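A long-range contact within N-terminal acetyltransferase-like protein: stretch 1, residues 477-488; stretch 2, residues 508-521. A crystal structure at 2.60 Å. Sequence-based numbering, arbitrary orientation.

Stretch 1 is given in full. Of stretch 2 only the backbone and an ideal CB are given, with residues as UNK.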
ATOM      1  N   PRO A 477     -10.332  -0.090  23.209  1.00 53.62           N
ATOM      2  CA  PRO A 477      -9.314   0.367  22.259  1.00 47.29           C
ATOM      3  C   PRO A 477      -8.915  -0.708  21.255  1.00 49.28           C
ATOM      4  O   PRO A 477      -8.826  -0.424  20.058  1.00 50.30           O
ATOM      5  CB  PRO A 477      -8.137   0.723  23.175  1.00 45.96           C
ATOM      6  CG  PRO A 477      -8.794   1.197  24.420  1.00 36.28           C
ATOM      7  CD  PRO A 477      -9.990   0.290  24.592  1.00 42.96           C
ATOM      8  N   LEU A 478      -8.686  -1.929  21.736  1.00 48.43           N
ATOM      9  CA  LEU A 478      -8.229  -3.014  20.872  1.00 43.53           C
ATOM     10  C   LEU A 478      -9.186  -3.229  19.710  1.00 46.98           C
ATOM     11  O   LEU A 478      -8.753  -3.478  18.584  1.00 42.77           O
ATOM     12  CB  LEU A 478      -8.069  -4.314  21.659  1.00 37.57           C
ATOM     13  CG  LEU A 478      -7.539  -5.498  20.845  1.00 41.46           C
ATOM     14  CD1 LEU A 478      -6.212  -5.151  20.185  1.00 34.19           C
ATOM     15  CD2 LEU A 478      -7.386  -6.736  21.701  1.00 34.87           C
ATOM     16  N   ALA A 479     -10.485  -3.125  19.985  1.00 44.38           N
ATOM     17  CA  ALA A 479     -11.492  -3.333  18.946  1.00 39.77           C
ATOM     18  C   ALA A 479     -11.400  -2.226  17.906  1.00 47.96           C
ATOM     19  O   ALA A 479     -11.476  -2.477  16.690  1.00 48.59           O
ATOM     20  CB  ALA A 479     -12.889  -3.384  19.545  1.00 37.25           C
ATOM     21  N   ASP A 480     -11.247  -0.995  18.388  1.00 41.34           N
ATOM     22  CA  ASP A 480     -11.199   0.128  17.482  1.00 38.52           C
ATOM     23  C   ASP A 480      -9.939   0.006  16.625  1.00 40.71           C
ATOM     24  O   ASP A 480      -9.988   0.178  15.405  1.00 41.32           O
ATOM     25  CB  ASP A 480     -11.237   1.453  18.239  1.00 42.21           C
ATOM     26  CG  ASP A 480     -11.443   2.635  17.315  1.00 58.65           C
ATOM     27  OD1 ASP A 480     -12.369   2.555  16.469  1.00 62.33           O
ATOM     28  OD2 ASP A 480     -10.670   3.621  17.409  1.00 58.02           O
ATOM     29  N   LEU A 481      -8.818  -0.334  17.256  1.00 35.52           N
ATOM     30  CA  LEU A 481      -7.562  -0.445  16.528  1.00 39.60           C
ATOM     31  C   LEU A 481      -7.615  -1.571  15.490  1.00 44.16           C
ATOM     32  O   LEU A 481      -7.058  -1.453  14.398  1.00 48.89           O
ATOM     33  CB  LEU A 481      -6.403  -0.656  17.504  1.00 32.64           C
ATOM     34  CG  LEU A 481      -6.019   0.562  18.354  1.00 34.08           C
ATOM     35  CD1 LEU A 481      -5.053   0.154  19.458  1.00 36.93           C
ATOM     36  CD2 LEU A 481      -5.414   1.664  17.493  1.00 30.24           C
ATOM     37  N   THR A 482      -8.295  -2.657  15.832  1.00 44.23           N
ATOM     38  CA  THR A 482      -8.490  -3.768  14.910  1.00 37.51           C
ATOM     39  C   THR A 482      -9.325  -3.330  13.724  1.00 36.69           C
ATOM     40  O   THR A 482      -8.947  -3.530  12.580  1.00 37.45           O
ATOM     41  CB  THR A 482      -9.186  -4.943  15.599  1.00 41.45           C
ATOM     42  OG1 THR A 482      -8.383  -5.411  16.696  1.00 43.10           O
ATOM     43  CG2 THR A 482      -9.406  -6.074  14.615  1.00 38.92           C
ATOM     44  N   ASP A 483     -10.480  -2.746  14.026  1.00 37.55           N
ATOM     45  CA  ASP A 483     -11.347  -2.096  13.047  1.00 40.68           C
ATOM     46  C   ASP A 483     -10.606  -1.183  12.067  1.00 34.48           C
ATOM     47  O   ASP A 483     -10.823  -1.240  10.861  1.00 30.06           O
ATOM     48  CB  ASP A 483     -12.399  -1.277  13.791  1.00 61.79           C
ATOM     49  CG  ASP A 483     -13.805  -1.694  13.469  1.00 75.59           C
ATOM     50  OD1 ASP A 483     -14.310  -1.269  12.404  1.00 75.80           O
ATOM     51  OD2 ASP A 483     -14.406  -2.420  14.297  1.00 83.05           O
ATOM     52  N   MET A 484      -9.741  -0.324  12.598  1.00 40.11           N
ATOM     53  CA  MET A 484      -8.999   0.632  11.782  1.00 31.86           C
ATOM     54  C   MET A 484      -7.732   0.045  11.202  1.00 34.49           C
ATOM     55  O   MET A 484      -6.863   0.794  10.740  1.00 36.69           O
ATOM     56  CB  MET A 484      -8.636   1.861  12.600  1.00 38.48           C
ATOM     57  CG  MET A 484      -9.806   2.726  12.967  1.00 41.17           C
ATOM     58  SD  MET A 484     -10.805   3.028  11.510  1.00 46.33           S
ATOM     59  CE  MET A 484     -12.242   2.058  11.937  1.00 39.50           C
ATOM     60  N   GLN A 485      -7.614  -1.281  11.266  1.00 32.37           N
ATOM     61  CA  GLN A 485      -6.563  -2.010  10.558  1.00 35.15           C
ATOM     62  C   GLN A 485      -5.152  -1.576  10.980  1.00 35.99           C
ATOM     63  O   GLN A 485      -4.252  -1.462  10.139  1.00 27.89           O
ATOM     64  CB  GLN A 485      -6.750  -1.835   9.046  1.00 33.76           C
ATOM     65  CG  GLN A 485      -8.164  -2.233   8.584  1.00 34.47           C
ATOM     66  CD  GLN A 485      -8.447  -1.905   7.116  1.00 33.33           C
ATOM     67  OE1 GLN A 485      -7.629  -1.301   6.443  1.00 34.25           O
ATOM     68  NE2 GLN A 485      -9.620  -2.305   6.626  1.00 30.12           N
ATOM     69  N   CYS A 486      -4.959  -1.351  12.281  1.00 26.68           N
ATOM     70  CA  CYS A 486      -3.678  -0.848  12.774  1.00 32.14           C
ATOM     71  C   CYS A 486      -2.648  -1.974  12.950  1.00 39.66           C
ATOM     72  O   CYS A 486      -2.556  -2.589  14.024  1.00 46.33           O
ATOM     73  CB  CYS A 486      -3.864  -0.100  14.107  1.00 31.48           C
ATOM     74  SG  CYS A 486      -2.398   0.826  14.640  1.00 38.20           S
ATOM     75  N   ILE A 487      -1.859  -2.214  11.904  1.00 31.77           N
ATOM     76  CA  ILE A 487      -0.925  -3.338  11.864  1.00 32.79           C
ATOM     77  C   ILE A 487       0.325  -3.163  12.758  1.00 35.59           C
ATOM     78  O   ILE A 487       0.823  -4.131  13.323  1.00 37.92           O
ATOM     79  CB  ILE A 487      -0.473  -3.613  10.404  1.00 38.85           C
ATOM     80  CG1 ILE A 487      -1.671  -4.080   9.566  1.00 39.39           C
ATOM     81  CG2 ILE A 487       0.637  -4.671  10.349  1.00 30.57           C
ATOM     82  CD1 ILE A 487      -1.380  -4.249   8.091  1.00 35.83           C
ATOM     83  N   TRP A 488       0.842  -1.948  12.880  1.00 33.06           N
ATOM     84  CA  TRP A 488       2.028  -1.754  13.707  1.00 34.82           C
ATOM     85  C   TRP A 488       1.695  -2.152  15.144  1.00 37.81           C
ATOM     86  O   TRP A 488       2.436  -2.924  15.773  1.00 39.35           O
ATOM     87  CB  TRP A 488       2.568  -0.313  13.630  1.00 26.36           C
ATOM     88  CG  TRP A 488       1.914   0.705  14.544  1.00 36.75           C
ATOM     89  CD1 TRP A 488       0.966   1.630  14.197  1.00 32.86           C
ATOM     90  CD2 TRP A 488       2.172   0.908  15.949  1.00 41.57           C
ATOM     91  NE1 TRP A 488       0.612   2.381  15.294  1.00 30.95           N
ATOM     92  CE2 TRP A 488       1.334   1.962  16.376  1.00 37.24           C
ATOM     93  CE3 TRP A 488       3.014   0.292  16.883  1.00 42.91           C
ATOM     94  CZ2 TRP A 488       1.330   2.419  17.691  1.00 41.29           C
ATOM     95  CZ3 TRP A 488       3.004   0.753  18.195  1.00 38.61           C
ATOM     96  CH2 TRP A 488       2.169   1.803  18.584  1.00 39.95           C
ATOM     97  N   UNK A 508      -3.306 -14.866  18.111  1.00 51.07           N
ATOM     98  CA  UNK A 508      -4.523 -14.141  17.778  1.00 50.06           C
ATOM     99  C   UNK A 508      -4.177 -12.857  17.026  1.00 48.68           C
ATOM    100  O   UNK A 508      -4.791 -12.542  16.006  1.00 50.71           O
ATOM    101  CB  UNK A 508      -5.326 -13.826  19.042  1.00 50.06           C
ATOM    102  N   UNK A 509      -3.171 -12.139  17.520  1.00 45.70           N
ATOM    103  CA  UNK A 509      -2.716 -10.905  16.869  1.00 44.17           C
ATOM    104  C   UNK A 509      -2.178 -11.158  15.464  1.00 46.07           C
ATOM    105  O   UNK A 509      -2.585 -10.485  14.509  1.00 37.85           O
ATOM    106  CB  UNK A 509      -1.636 -10.232  17.718  1.00 44.17           C
ATOM    107  N   UNK A 510      -1.251 -12.112  15.343  1.00 42.98           N
ATOM    108  CA  UNK A 510      -0.682 -12.459  14.040  1.00 42.63           C
ATOM    109  C   UNK A 510      -1.796 -12.871  13.058  1.00 44.45           C
ATOM    110  O   UNK A 510      -1.806 -12.448  11.891  1.00 39.36           O
ATOM    111  CB  UNK A 510       0.341 -13.587  14.190  1.00 42.63           C
ATOM    112  N   UNK A 511      -2.748 -13.666  13.537  1.00 37.32           N
ATOM    113  CA  UNK A 511      -3.888 -14.022  12.703  1.00 35.30           C
ATOM    114  C   UNK A 511      -4.702 -12.792  12.284  1.00 37.44           C
ATOM    115  O   UNK A 511      -5.217 -12.734  11.168  1.00 39.32           O
ATOM    116  CB  UNK A 511      -4.786 -15.013  13.447  1.00 35.30           C
ATOM    117  N   UNK A 512      -4.810 -11.806  13.165  1.00 29.74           N
ATOM    118  CA  UNK A 512      -5.558 -10.604  12.826  1.00 39.23           C
ATOM    119  C   UNK A 512      -4.897  -9.805  11.695  1.00 40.43           C
ATOM    120  O   UNK A 512      -5.584  -9.310  10.801  1.00 45.96           O
ATOM    121  CB  UNK A 512      -5.707  -9.722  14.067  1.00 39.23           C
ATOM    122  N   UNK A 513      -3.574  -9.683  11.731  1.00 35.01           N
ATOM    123  CA  UNK A 513      -2.835  -9.048  10.643  1.00 34.82           C
ATOM    124  C   UNK A 513      -2.997  -9.824   9.319  1.00 36.51           C
ATOM    125  O   UNK A 513      -3.068  -9.246   8.243  1.00 37.66           O
ATOM    126  CB  UNK A 513      -1.354  -8.941  11.013  1.00 34.82           C
ATOM    127  N   UNK A 514      -3.053 -11.140   9.412  1.00 38.20           N
ATOM    128  CA  UNK A 514      -3.280 -11.976   8.247  1.00 40.08           C
ATOM    129  C   UNK A 514      -4.657 -11.656   7.618  1.00 46.42           C
ATOM    130  O   UNK A 514      -4.780 -11.524   6.399  1.00 47.07           O
ATOM    131  CB  UNK A 514      -3.189 -13.454   8.633  1.00 40.08           C
ATOM    132  N   UNK A 515      -5.675 -11.503   8.464  1.00 36.81           N
ATOM    133  CA  UNK A 515      -7.027 -11.185   8.020  1.00 30.23           C
ATOM    134  C   UNK A 515      -7.165  -9.793   7.422  1.00 40.27           C
ATOM    135  O   UNK A 515      -7.955  -9.581   6.488  1.00 36.52           O
ATOM    136  CB  UNK A 515      -7.997 -11.325   9.195  1.00 30.23           C
ATOM    137  N   UNK A 516      -6.412  -8.844   7.971  1.00 38.66           N
ATOM    138  CA  UNK A 516      -6.365  -7.511   7.404  1.00 34.59           C
ATOM    139  C   UNK A 516      -5.876  -7.593   5.967  1.00 33.93           C
ATOM    140  O   UNK A 516      -6.382  -6.873   5.101  1.00 35.66           O
ATOM    141  CB  UNK A 516      -5.466  -6.594   8.235  1.00 34.59           C
ATOM    142  N   UNK A 517      -4.926  -8.489   5.696  1.00 25.90           N
ATOM    143  CA  UNK A 517      -4.426  -8.602   4.328  1.00 29.26           C
ATOM    144  C   UNK A 517      -5.464  -9.278   3.438  1.00 30.40           C
ATOM    145  O   UNK A 517      -5.584  -8.938   2.268  1.00 38.81           O
ATOM    146  CB  UNK A 517      -3.110  -9.382   4.298  1.00 29.26           C
ATOM    147  N   UNK A 518      -6.266 -10.176   3.990  1.00 30.71           N
ATOM    148  CA  UNK A 518      -7.340 -10.763   3.200  1.00 34.31           C
ATOM    149  C   UNK A 518      -8.326  -9.671   2.791  1.00 40.43           C
ATOM    150  O   UNK A 518      -8.856  -9.683   1.688  1.00 43.04           O
ATOM    151  CB  UNK A 518      -8.050 -11.870   3.982  1.00 34.31           C
ATOM    152  N   UNK A 519      -8.539  -8.709   3.680  1.00 36.73           N
ATOM    153  CA  UNK A 519      -9.501  -7.650   3.433  1.00 33.15           C
ATOM    154  C   UNK A 519      -9.019  -6.727   2.332  1.00 35.23           C
ATOM    155  O   UNK A 519      -9.770  -6.365   1.431  1.00 30.30           O
ATOM    156  CB  UNK A 519      -9.764  -6.854   4.713  1.00 33.15           C
ATOM    157  N   UNK A 520      -7.757  -6.338   2.435  1.00 35.63           N
ATOM    158  CA  UNK A 520      -7.108  -5.511   1.444  1.00 27.01           C
ATOM    159  C   UNK A 520      -7.221  -6.158   0.065  1.00 37.51           C
ATOM    160  O   UNK A 520      -7.435  -5.474  -0.942  1.00 38.33           O
ATOM    161  CB  UNK A 520      -5.642  -5.279   1.816  1.00 27.01           C
ATOM    162  N   UNK A 521      -7.106  -7.482   0.023  1.00 37.59           N
ATOM    163  CA  UNK A 521      -7.241  -8.175  -1.248  1.00 38.38           C
ATOM    164  C   UNK A 521      -8.679  -8.145  -1.753  1.00 34.84           C
ATOM    165  O   UNK A 521      -8.929  -8.183  -2.949  1.00 42.88           O
ATOM    166  CB  UNK A 521      -6.762  -9.622  -1.113  1.00 38.38           C
TER

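Stretch 2 is helical throughout, with phi/psi in the helical range, -55 to -73 and -29 to -52, so the backbone argues against proline or glycine without choosing among other residues. The discriminating evidence is where each CA-to-CB bond points and what stretch 1 places ahead of it.

At 508, 510, 511, 514, 515, 518 and 521 no atom of stretch 1 lies within 5.5 Å of the ideal CB, and many residues would fit; they are Lys508, Tyr510, His511, Phe514, Ser515, Asp518 and Gln521. Position 509 also has an empty CB neighbourhood and points sideways, so a long side chain would be needed to reach Leu478. It is Arg509, whose guanidinium presents one face to the leucine methyl, Leu478 CD2 to Arg509 NH2 being 3.1 Å.

Position 512 points toward stretch 1, its ideal CB 5.2 Å from Thr482 CG2. The nearest atom is a methyl, so a small or branched residue such as Ala, Val, Ser or Thr could pack against it; larger ones are not excluded. Thr512 places CG2 3.9 Å from Thr482 CG2, while Thr512 OG1 donates to Lys508 O (3.0 Å).

At 513 the CA-to-CB bond points sideways, the ideal CB 4.8 Å from Ile487 CG2, and an aliphatic group such as Val, Ile or Leu would suit. Val513 CG1 packs 4.1 Å from Ile487 CG2.

Position 516 points toward stretch 1, with Ile487 CD1 4.7 Å and Gln485 CB 5.0 Å from the ideal CB. Both near atoms are carbons, so Leu, Ile, Val or Met are plausible. Ile516 (chi1 m, chi2 t) brings CD1 to 3.8 Å from Gln485 CA and 4.0 Å from Ile487 CG1.

The CA-to-CB bond at 517 points away, but a long or large side chain, such as Phe, Leu or Met, could bring its end back toward Ile487. Phe517 does so with chi1 at -93°, between wells, bringing CE2 to 3.9 Å from Ile487 CD1.

Position 519 points toward stretch 1, its ideal CB 4.9 Å from Gln485 NE2, a donor; Ser, Thr, Asn or Asp could offer an acceptor, and Ala or Val would also fit. Thr519 CG2 makes a van der Waals contact with Gln485 NE2 at 4.1 Å, while Thr519 OG1 donates to Ser515 O (3.2 Å).

Position 520 points toward stretch 1 with nothing close to CB, leaving space for a large side chain; the side-chain oxygen Gln485 OE1 invites a donor and Ile487 CD1 an apolar surface. Trp, Lys, Arg or Gln could answer the oxygen. Trp520 answers both: NE1 donates to Gln485 OE1 (2.9 Å, 175°), and CH2 lies 3.3 Å from Ile487 CD1. Ile487 thus sits as a knob among Val513, Ile516, Phe517 and Trp520.

Stretch 2 (508-521) KRYHTVFSIFDTWQ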
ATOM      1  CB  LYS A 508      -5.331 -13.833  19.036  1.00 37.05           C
ATOM      2  CG  LYS A 508      -6.656 -13.138  18.775  1.00 43.72           C
ATOM      3  CD  LYS A 508      -7.540 -13.979  17.877  1.00 50.89           C
ATOM      4  CE  LYS A 508      -8.955 -13.422  17.796  1.00 54.76           C
ATOM      5  NZ  LYS A 508      -9.890 -14.362  17.110  1.00 56.84           N
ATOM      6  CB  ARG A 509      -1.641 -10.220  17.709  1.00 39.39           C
ATOM      7  CG  ARG A 509      -2.102  -9.860  19.104  1.00 41.59           C
ATOM      8  CD  ARG A 509      -3.152  -8.753  19.048  1.00 40.07           C
ATOM      9  NE  ARG A 509      -3.588  -8.401  20.391  1.00 38.47           N
ATOM     10  CZ  ARG A 509      -4.615  -8.965  21.017  1.00 38.85           C
ATOM     11  NH1 ARG A 509      -5.324  -9.903  20.419  1.00 39.72           N
ATOM     12  NH2 ARG A 509      -4.931  -8.592  22.251  1.00 45.70           N
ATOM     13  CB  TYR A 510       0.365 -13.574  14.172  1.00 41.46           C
ATOM     14  CG  TYR A 510       1.485 -13.245  15.144  1.00 43.75           C
ATOM     15  CD1 TYR A 510       1.929 -11.936  15.298  1.00 40.13           C
ATOM     16  CD2 TYR A 510       2.083 -14.237  15.924  1.00 40.89           C
ATOM     17  CE1 TYR A 510       2.940 -11.618  16.182  1.00 39.40           C
ATOM     18  CE2 TYR A 510       3.098 -13.928  16.816  1.00 40.32           C
ATOM     19  CZ  TYR A 510       3.526 -12.614  16.941  1.00 48.32           C
ATOM     20  OH  TYR A 510       4.535 -12.287  17.831  1.00 45.56           O
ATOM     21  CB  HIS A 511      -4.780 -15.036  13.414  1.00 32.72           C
ATOM     22  CG  HIS A 511      -4.320 -16.447  13.245  1.00 37.40           C
ATOM     23  ND1 HIS A 511      -4.963 -17.345  12.422  1.00 43.54           N
ATOM     24  CD2 HIS A 511      -3.264 -17.107  13.774  1.00 38.13           C
ATOM     25  CE1 HIS A 511      -4.330 -18.502  12.461  1.00 48.29           C
ATOM     26  NE2 HIS A 511      -3.294 -18.383  13.272  1.00 44.06           N
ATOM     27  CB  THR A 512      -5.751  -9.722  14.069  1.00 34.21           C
ATOM     28  OG1 THR A 512      -6.604 -10.414  14.977  1.00 38.62           O
ATOM     29  CG2 THR A 512      -6.392  -8.386  13.725  1.00 28.06           C
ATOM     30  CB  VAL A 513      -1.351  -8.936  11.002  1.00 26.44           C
ATOM     31  CG1 VAL A 513      -0.516  -8.548   9.801  1.00 25.64           C
ATOM     32  CG2 VAL A 513      -1.171  -7.951  12.143  1.00 31.17           C
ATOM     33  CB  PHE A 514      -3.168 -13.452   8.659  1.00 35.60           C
ATOM     34  CG  PHE A 514      -3.292 -14.417   7.529  1.00 40.09           C
ATOM     35  CD1 PHE A 514      -4.547 -14.865   7.114  1.00 32.26           C
ATOM     36  CD2 PHE A 514      -2.156 -14.903   6.886  1.00 43.84           C
ATOM     37  CE1 PHE A 514      -4.671 -15.779   6.072  1.00 32.80           C
ATOM     38  CE2 PHE A 514      -2.268 -15.820   5.829  1.00 40.21           C
ATOM     39  CZ  PHE A 514      -3.525 -16.252   5.419  1.00 37.88           C
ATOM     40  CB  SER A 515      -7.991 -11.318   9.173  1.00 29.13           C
ATOM     41  OG  SER A 515      -8.291 -12.682   9.379  1.00 52.94           O
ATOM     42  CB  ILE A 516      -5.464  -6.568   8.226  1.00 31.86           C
ATOM     43  CG1 ILE A 516      -6.141  -6.241   9.555  1.00 31.64           C
ATOM     44  CG2 ILE A 516      -5.192  -5.291   7.483  1.00 22.67           C
ATOM     45  CD1 ILE A 516      -5.219  -5.545  10.542  1.00 31.45           C
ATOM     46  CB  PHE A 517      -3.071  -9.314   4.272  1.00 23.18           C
ATOM     47  CG  PHE A 517      -1.906  -8.356   4.311  1.00 22.76           C
ATOM     48  CD1 PHE A 517      -1.355  -7.860   3.142  1.00 29.99           C
ATOM     49  CD2 PHE A 517      -1.408  -7.889   5.519  1.00 28.05           C
ATOM     50  CE1 PHE A 517      -0.298  -6.950   3.176  1.00 26.68           C
ATOM     51  CE2 PHE A 517      -0.350  -6.961   5.553  1.00 29.62           C
ATOM     52  CZ  PHE A 517       0.201  -6.504   4.381  1.00 22.91           C
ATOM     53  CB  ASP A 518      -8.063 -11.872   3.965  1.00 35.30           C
ATOM     54  CG  ASP A 518      -7.260 -13.172   4.033  1.00 45.49           C
ATOM     55  OD1 ASP A 518      -6.289 -13.328   3.255  1.00 40.59           O
ATOM     56  OD2 ASP A 518      -7.613 -14.040   4.869  1.00 49.36           O
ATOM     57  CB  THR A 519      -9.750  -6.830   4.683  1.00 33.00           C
ATOM     58  OG1 THR A 519     -10.391  -7.647   5.660  1.00 34.74           O
ATOM     59  CG2 THR A 519     -10.627  -5.609   4.361  1.00 23.22           C
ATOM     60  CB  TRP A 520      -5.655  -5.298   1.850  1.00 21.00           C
ATOM     61  CG  TRP A 520      -5.525  -4.376   3.030  1.00 27.22           C
ATOM     62  CD1 TRP A 520      -6.544  -3.768   3.699  1.00 30.26           C
ATOM     63  CD2 TRP A 520      -4.310  -3.933   3.658  1.00 28.47           C
ATOM     64  NE1 TRP A 520      -6.045  -2.983   4.712  1.00 31.36           N
ATOM     65  CE2 TRP A 520      -4.682  -3.061   4.705  1.00 27.18           C
ATOM     66  CE3 TRP A 520      -2.949  -4.198   3.446  1.00 33.04           C
ATOM     67  CZ2 TRP A 520      -3.737  -2.453   5.545  1.00 27.31           C
ATOM     68  CZ3 TRP A 520      -2.007  -3.585   4.283  1.00 28.68           C
ATOM     69  CH2 TRP A 520      -2.408  -2.723   5.313  1.00 28.63           C
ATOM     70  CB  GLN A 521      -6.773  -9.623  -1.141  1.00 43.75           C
ATOM     71  CG  GLN A 521      -6.837 -10.345  -2.480  1.00 42.49           C
ATOM     72  CD  GLN A 521      -6.302 -11.760  -2.434  1.00 47.40           C
ATOM     73  OE1 GLN A 521      -5.800 -12.230  -1.415  1.00 50.19           O
ATOM     74  NE2 GLN A 521      -6.413 -12.450  -3.551  1.00 57.01           N
TER
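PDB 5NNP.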